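Local atomic coordinates of DUF211 domain-containing protein (PDB entry 3BPD), a protein that is of unknown function but assembles into a heptamer and binds magnesium ions. Residues H17-I22 with E70-V75; L41-I44 with E49-K52; L60-I65 with G74-V79. The protein carries 1 engineered substitution. One frame throughout, in Å; residues are numbered along the deposited sequence.

Interaction 1 (H17-I22 with E70-V75). Engineered in segment 70-75: M72 (natural residue Leu).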
# COMPACT_ATOMS: atom_id res chain seq x y z
N HIS F 17 13.16 8.77 31.97
CA HIS F 17 12.31 7.59 31.97
C HIS F 17 10.94 7.76 32.62
O HIS F 17 9.98 7.12 32.22
CB HIS F 17 13.04 6.42 32.64
CG HIS F 17 14.26 5.98 31.91
ND1 HIS F 17 15.08 4.97 32.37
CD2 HIS F 17 14.82 6.41 30.75
CE1 HIS F 17 16.09 4.80 31.52
NE2 HIS F 17 15.95 5.66 30.53
N GLU F 18 10.85 8.62 33.62
CA GLU F 18 9.58 8.84 34.30
C GLU F 18 9.06 10.24 34.08
O GLU F 18 9.84 11.18 34.01
CB GLU F 18 9.75 8.57 35.80
CG GLU F 18 9.87 7.10 36.14
CD GLU F 18 8.53 6.39 36.18
OE1 GLU F 18 7.65 6.70 35.33
OE2 GLU F 18 8.34 5.52 37.05
N PRO F 19 7.74 10.40 33.93
CA PRO F 19 6.70 9.37 33.95
C PRO F 19 6.77 8.48 32.72
O PRO F 19 7.44 8.82 31.75
CB PRO F 19 5.40 10.17 33.97
CG PRO F 19 5.80 11.47 34.61
CD PRO F 19 7.13 11.75 33.97
N LYS F 20 6.07 7.36 32.76
CA LYS F 20 6.04 6.45 31.62
C LYS F 20 5.30 7.11 30.45
O LYS F 20 4.49 8.03 30.65
CB LYS F 20 5.34 5.15 32.00
CG LYS F 20 6.09 4.36 33.03
CD LYS F 20 5.30 3.17 33.56
CE LYS F 20 6.28 2.11 34.12
NZ LYS F 20 7.48 2.72 34.83
N THR F 21 5.55 6.64 29.22
CA THR F 21 4.87 7.23 28.07
C THR F 21 3.34 7.10 28.13
O THR F 21 2.62 7.99 27.65
CB THR F 21 5.35 6.63 26.74
OG1 THR F 21 5.25 5.20 26.81
CG2 THR F 21 6.79 7.01 26.47
N ILE F 22 2.83 6.02 28.70
CA ILE F 22 1.38 5.85 28.77
C ILE F 22 0.73 6.96 29.59
O ILE F 22 -0.47 7.19 29.49
CB ILE F 22 0.97 4.49 29.36
CG1 ILE F 22 1.39 4.39 30.81
CG2 ILE F 22 1.59 3.36 28.57
CD1 ILE F 22 1.00 3.06 31.42
N GLU F 70 5.98 19.55 28.77
CA GLU F 70 7.02 20.12 29.62
C GLU F 70 6.73 20.03 31.11
O GLU F 70 7.66 20.02 31.92
CB GLU F 70 7.28 21.56 29.24
CG GLU F 70 7.87 21.73 27.87
CD GLU F 70 8.17 23.18 27.56
OE1 GLU F 70 7.28 24.04 27.78
OE2 GLU F 70 9.29 23.47 27.08
N ASP F 71 5.45 20.00 31.48
CA ASP F 71 5.08 19.89 32.89
C ASP F 71 5.44 18.49 33.34
O ASP F 71 5.79 18.26 34.49
CB ASP F 71 3.57 20.09 33.09
CG ASP F 71 3.16 21.55 33.09
OD1 ASP F 71 4.05 22.42 33.30
OD2 ASP F 71 1.95 21.82 32.90
N MSE F 72 5.33 17.57 32.38
CA MSE F 72 5.58 16.15 32.57
C MSE F 72 7.06 15.77 32.58
O MSE F 72 7.41 14.62 32.84
CB MSE F 72 4.88 15.37 31.45
CG MSE F 72 4.04 14.20 31.92
SE MSE F 72 2.70 14.77 33.19
CE MSE F 72 1.91 13.08 33.65
N GLY F 73 7.93 16.74 32.29
CA GLY F 73 9.35 16.47 32.29
C GLY F 73 9.96 16.30 30.91
O GLY F 73 11.18 16.18 30.79
N GLY F 74 9.14 16.32 29.88
CA GLY F 74 9.69 16.15 28.55
C GLY F 74 10.09 17.45 27.90
O GLY F 74 9.69 18.53 28.33
N VAL F 75 10.90 17.34 26.85
CA VAL F 75 11.34 18.49 26.10
C VAL F 75 11.12 18.21 24.62
O VAL F 75 11.36 17.10 24.15
CB VAL F 75 12.84 18.80 26.37
CG1 VAL F 75 13.71 17.63 25.95
CG2 VAL F 75 13.26 20.06 25.63
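P19 and the engineered residue M72 meet where two loops of a ferredoxin-like βαββαβ fold come together: the one leading into helix 21-29 and the one leaving helix 62-71. The close part of the contact is small. The pyrrolidine ring of P19, whose CB points toward the opposite segment, presents its CG and CD edge to the end of the second helix. There CG lies 4.2 Å from CG of M72, an apolar touch in which the rigid, compact ring offers a hydrocarbon edge without needing a partner for any polar atom. M72 is modelled as selenomethionine in place of the natural leucine. Its chain bends at the second torsion (chi2 57°) and carries on past P19 to reach V23, F24 and K27 of helix 21-29. P19 also leans on F24, which places the contact at the edge of the layer formed by the two helices.

The outer side is looser and polar. E18 turns its CB away from the other loop, and its OE2 makes a long salt bridge of 3.7 Å with NZ of K20, the N-cap residue of helix 21-29. Charged chains of this length suit the solvent-facing surface. On the other loop G73 closes helix 62-71 in a Schellman motif, its N donating a weak bond of 3.3 Å to O of E70. Glycine fits here because the positive phi of 103° would press a CB against the preceding carbonyl oxygen. The peptide bond before P19 is cis, and the nearest approach of the two segments is from CD of P19 to the carbonyl O of M72, 3.1 Å.

Interaction 2 (L41-I44 with E49-K52). With MG (magnesium ion), chain B.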
# COMPACT_ATOMS: atom_id res chain seq x y z
N LEU F 41 7.80 4.96 20.69
CA LEU F 41 9.10 4.90 21.34
C LEU F 41 10.20 4.73 20.29
O LEU F 41 10.26 3.73 19.58
CB LEU F 41 9.15 3.74 22.33
CG LEU F 41 10.51 3.45 22.98
CD1 LEU F 41 10.98 4.67 23.74
CD2 LEU F 41 10.40 2.26 23.90
N SER F 42 11.07 5.73 20.20
CA SER F 42 12.15 5.71 19.22
C SER F 42 13.39 5.02 19.76
O SER F 42 14.04 4.27 19.04
CB SER F 42 12.51 7.14 18.81
OG SER F 42 11.38 7.80 18.25
N GLU F 43 13.71 5.28 21.02
CA GLU F 43 14.89 4.67 21.63
C GLU F 43 14.96 4.91 23.13
O GLU F 43 14.52 5.95 23.62
CB GLU F 43 16.16 5.22 20.97
CG GLU F 43 17.45 4.82 21.66
CD GLU F 43 18.67 5.55 21.12
OE1 GLU F 43 19.16 5.20 20.02
OE2 GLU F 43 19.14 6.48 21.80
N ILE F 44 15.52 3.94 23.84
CA ILE F 44 15.71 4.06 25.27
C ILE F 44 17.20 4.20 25.55
O ILE F 44 18.02 3.45 25.03
CB ILE F 44 15.22 2.83 26.05
CG1 ILE F 44 13.74 2.57 25.79
CG2 ILE F 44 15.41 3.06 27.53
CD1 ILE F 44 13.12 1.55 26.73
N GLU F 49 14.67 8.76 27.15
CA GLU F 49 13.99 8.12 26.04
C GLU F 49 13.69 9.14 24.96
O GLU F 49 13.43 10.30 25.26
CB GLU F 49 12.65 7.51 26.47
CG GLU F 49 12.69 6.58 27.65
CD GLU F 49 11.38 5.85 27.84
OE1 GLU F 49 10.32 6.53 27.89
OE2 GLU F 49 11.41 4.61 27.96
N ASN F 50 13.75 8.70 23.71
CA ASN F 50 13.40 9.55 22.60
C ASN F 50 12.09 8.95 22.11
O ASN F 50 12.00 7.75 21.86
CB ASN F 50 14.48 9.50 21.51
CG ASN F 50 15.70 10.37 21.85
OD1 ASN F 50 15.56 11.57 22.08
ND2 ASN F 50 16.89 9.77 21.87
N ILE F 51 11.07 9.79 22.01
CA ILE F 51 9.75 9.34 21.58
C ILE F 51 9.14 10.27 20.54
O ILE F 51 9.41 11.48 20.53
CB ILE F 51 8.80 9.25 22.81
CG1 ILE F 51 8.61 10.63 23.45
CG2 ILE F 51 9.37 8.29 23.85
CD1 ILE F 51 7.68 10.64 24.66
N LYS F 52 8.32 9.71 19.65
CA LYS F 52 7.62 10.48 18.62
C LYS F 52 6.14 10.61 19.04
O LYS F 52 5.46 9.60 19.24
CB LYS F 52 7.70 9.77 17.26
CG LYS F 52 8.37 10.58 16.17
CD LYS F 52 9.88 10.66 16.40
CE LYS F 52 10.58 11.49 15.34
NZ LYS F 52 12.04 11.18 15.32
MG MG B . 20.20 8.41 21.86
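E43 and N50 lie side by side and point the same way from the hairpin of strands 34-44 and 48-57, with carboxylate and amide planes 59° apart. An extended chain, its CG anti to the backbone N (chi1 171°), carries the E43 carboxylate out to a magnesium ion, which OE2 binds at 2.2 Å. The N50 amide stands alongside, ND2 being 4.0 Å from that same OE2, a neighbour rather than a bonded partner. An anionic carboxylate suits the metal, and D45, its side chain about 3 Å from that of E43 at the nearest atoms, is also a magnesium ligand in this protein.

On the other face, L41 crosses I51 at about a right angle, CD1 meeting CG2 at 4.0 Å. The side chains of I44 and E49 lie side by side and point the same way, with CD1 of I44 3.7 Å from OE2 of E49.

The backbones pair through a classic beta bulge, in which S42 and E43 both face N50: N50 O accepts from S42 N (2.8 Å) and E43 N (3.1 Å), both tilted somewhat from the carbonyl plane. The return bond from N50 N to E43 O is straighter, at 2.9 Å.

Strand 6-16 flanks strand 48-57 on its far side, where K15 forms a salt bridge with E49, while T21 of helix 21-29 packs on E49 and I51.

Interaction 3 (L60-I65 with G74-V79). With MG (magnesium ion), chain Y.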
# COMPACT_ATOMS: atom_id res chain seq x y z
N LEU F 60 -6.03 22.86 17.58
CA LEU F 60 -5.17 22.58 18.72
C LEU F 60 -4.39 23.79 19.20
O LEU F 60 -3.99 24.64 18.40
CB LEU F 60 -4.16 21.48 18.38
CG LEU F 60 -4.59 20.11 17.87
CD1 LEU F 60 -3.33 19.28 17.69
CD2 LEU F 60 -5.54 19.41 18.84
N ASP F 61 -4.15 23.86 20.50
CA ASP F 61 -3.39 24.95 21.11
C ASP F 61 -1.96 24.46 21.40
O ASP F 61 -1.71 23.80 22.41
CB ASP F 61 -4.09 25.40 22.40
CG ASP F 61 -3.28 26.41 23.20
OD1 ASP F 61 -3.88 27.05 24.09
OD2 ASP F 61 -2.07 26.56 22.94
N TYR F 62 -1.03 24.79 20.52
CA TYR F 62 0.35 24.36 20.69
C TYR F 62 0.95 24.63 22.06
O TYR F 62 1.52 23.73 22.68
CB TYR F 62 1.26 24.98 19.62
CG TYR F 62 2.67 24.47 19.71
CD1 TYR F 62 2.97 23.12 19.47
CD2 TYR F 62 3.71 25.31 20.08
CE1 TYR F 62 4.27 22.63 19.61
CE2 TYR F 62 5.01 24.84 20.22
CZ TYR F 62 5.29 23.51 19.98
OH TYR F 62 6.58 23.06 20.13
N GLU F 63 0.84 25.86 22.55
CA GLU F 63 1.39 26.19 23.86
C GLU F 63 0.84 25.22 24.92
O GLU F 63 1.60 24.64 25.70
CB GLU F 63 1.06 27.64 24.24
CG GLU F 63 1.69 28.72 23.33
CD GLU F 63 3.23 28.72 23.32
OE1 GLU F 63 3.86 28.75 24.40
OE2 GLU F 63 3.81 28.70 22.20
N GLN F 64 -0.47 25.05 24.94
CA GLN F 64 -1.09 24.16 25.90
C GLN F 64 -0.50 22.75 25.79
O GLN F 64 -0.18 22.13 26.80
CB GLN F 64 -2.60 24.10 25.68
CG GLN F 64 -3.33 23.24 26.69
CD GLN F 64 -4.80 23.09 26.38
OE1 GLN F 64 -5.18 22.81 25.24
NE2 GLN F 64 -5.65 23.27 27.39
N ILE F 65 -0.34 22.25 24.56
CA ILE F 65 0.22 20.92 24.36
C ILE F 65 1.67 20.89 24.85
O ILE F 65 2.10 19.92 25.49
CB ILE F 65 0.16 20.50 22.88
CG1 ILE F 65 -1.29 20.23 22.48
CG2 ILE F 65 1.02 19.26 22.65
CD1 ILE F 65 -1.51 19.95 21.02
N GLY F 74 9.14 16.32 29.88
CA GLY F 74 9.69 16.15 28.55
C GLY F 74 10.09 17.45 27.90
O GLY F 74 9.69 18.53 28.33
N VAL F 75 10.90 17.34 26.85
CA VAL F 75 11.34 18.49 26.10
C VAL F 75 11.12 18.21 24.62
O VAL F 75 11.36 17.10 24.15
CB VAL F 75 12.84 18.80 26.37
CG1 VAL F 75 13.71 17.63 25.95
CG2 VAL F 75 13.26 20.06 25.63
N ILE F 76 10.62 19.21 23.90
CA ILE F 76 10.36 19.11 22.47
C ILE F 76 11.62 19.50 21.70
O ILE F 76 11.98 20.67 21.64
CB ILE F 76 9.23 20.08 22.04
CG1 ILE F 76 7.93 19.74 22.77
CG2 ILE F 76 9.04 20.03 20.55
CD1 ILE F 76 6.80 20.69 22.49
N HIS F 77 12.29 18.52 21.10
CA HIS F 77 13.49 18.79 20.35
C HIS F 77 13.17 19.36 18.99
O HIS F 77 13.92 20.16 18.45
CB HIS F 77 14.29 17.51 20.18
CG HIS F 77 15.14 17.19 21.36
ND1 HIS F 77 15.85 16.01 21.48
CD2 HIS F 77 15.39 17.89 22.49
CE1 HIS F 77 16.50 16.01 22.62
NE2 HIS F 77 16.24 17.14 23.26
N SER F 78 12.04 18.95 18.44
CA SER F 78 11.65 19.46 17.14
C SER F 78 10.23 19.07 16.75
O SER F 78 9.71 18.03 17.17
CB SER F 78 12.62 18.94 16.08
OG SER F 78 12.45 17.55 15.92
N VAL F 79 9.60 19.92 15.94
CA VAL F 79 8.25 19.71 15.44
C VAL F 79 8.48 19.09 14.07
O VAL F 79 8.88 19.78 13.15
CB VAL F 79 7.52 21.07 15.31
CG1 VAL F 79 6.12 20.86 14.77
CG2 VAL F 79 7.48 21.77 16.66
MG MG Y . 14.09 15.92 15.89
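Y62 reaches strand 75-85 because its CG is trans to the backbone N (chi1 -176°), which sends the ring outward from the first turn of helix 62-71. From the opposite direction I76 extends its CG1-CD1 branch (chi2 176°), so that a terminal methyl meets the end of the tyrosine. CD1 of I76 comes to 3.4 Å from OH of Y62, and the same methyl lies 4.1 Å from CZ. V79 adds its CG2, 3.8 Å from the hydroxyl. Both methyls approach the ring obliquely. They meet CZ as apolar neighbours, while the hydroxyl oxygen is in van der Waals contact with both and forms no hydrogen bond to residues 74-79.

I76 and V79 can point the same way although three residues apart because H77 and S78 form a classic beta bulge opposite D12 of strand 6-16. The CB of S78 points away from the helix segment, and its OG binds a magnesium ion at 2.3 Å. D12 is the second protein ligand of that metal, and D80 also hydrogen-bonds to OG. H77 is a magnesium ligand of this protein too, though not in this chain.

The helix that carries Y62 begins at D61, an N-cap whose OD2 accepts from Q64 N at 3.0 Å. That donor stands well above the carboxylate plane, 69° out of it. The short acidic side chain suits a helix start, where amide N-H groups lack partners from a preceding turn.

I22 of a third subunit packs on Y62, and T21 of that subunit on V79, joining this patch to the heptamer interface. The chemistry differs along the strand: I76 and V79 meet Y62 through van der Waals contact, while the S78 hydroxyl gives the magnesium an oxygen ligand beside the D12 carboxylate, which probably balances part of the ion's charge.

Along the chain, interaction 2 is nested inside the loop closed by interaction 1, and interaction 3 follows interaction 2 in series. Interactions 1 and 3 share G74 and V75 and both use helix 62-71, one at its end and the other at its start; their centres are 13 Å apart. Interaction 2 lies on the outer hairpin of the four-stranded sheet, its centre about 11 Å from that of interaction 1, with H17 and T21 packing on E49 between them. Interactions 2 and 3, with centres 16 Å apart, reach the same sheet and each include a magnesium ligand, so ligands of both magnesium sites lie on one antiparallel sheet, against which the helices pack.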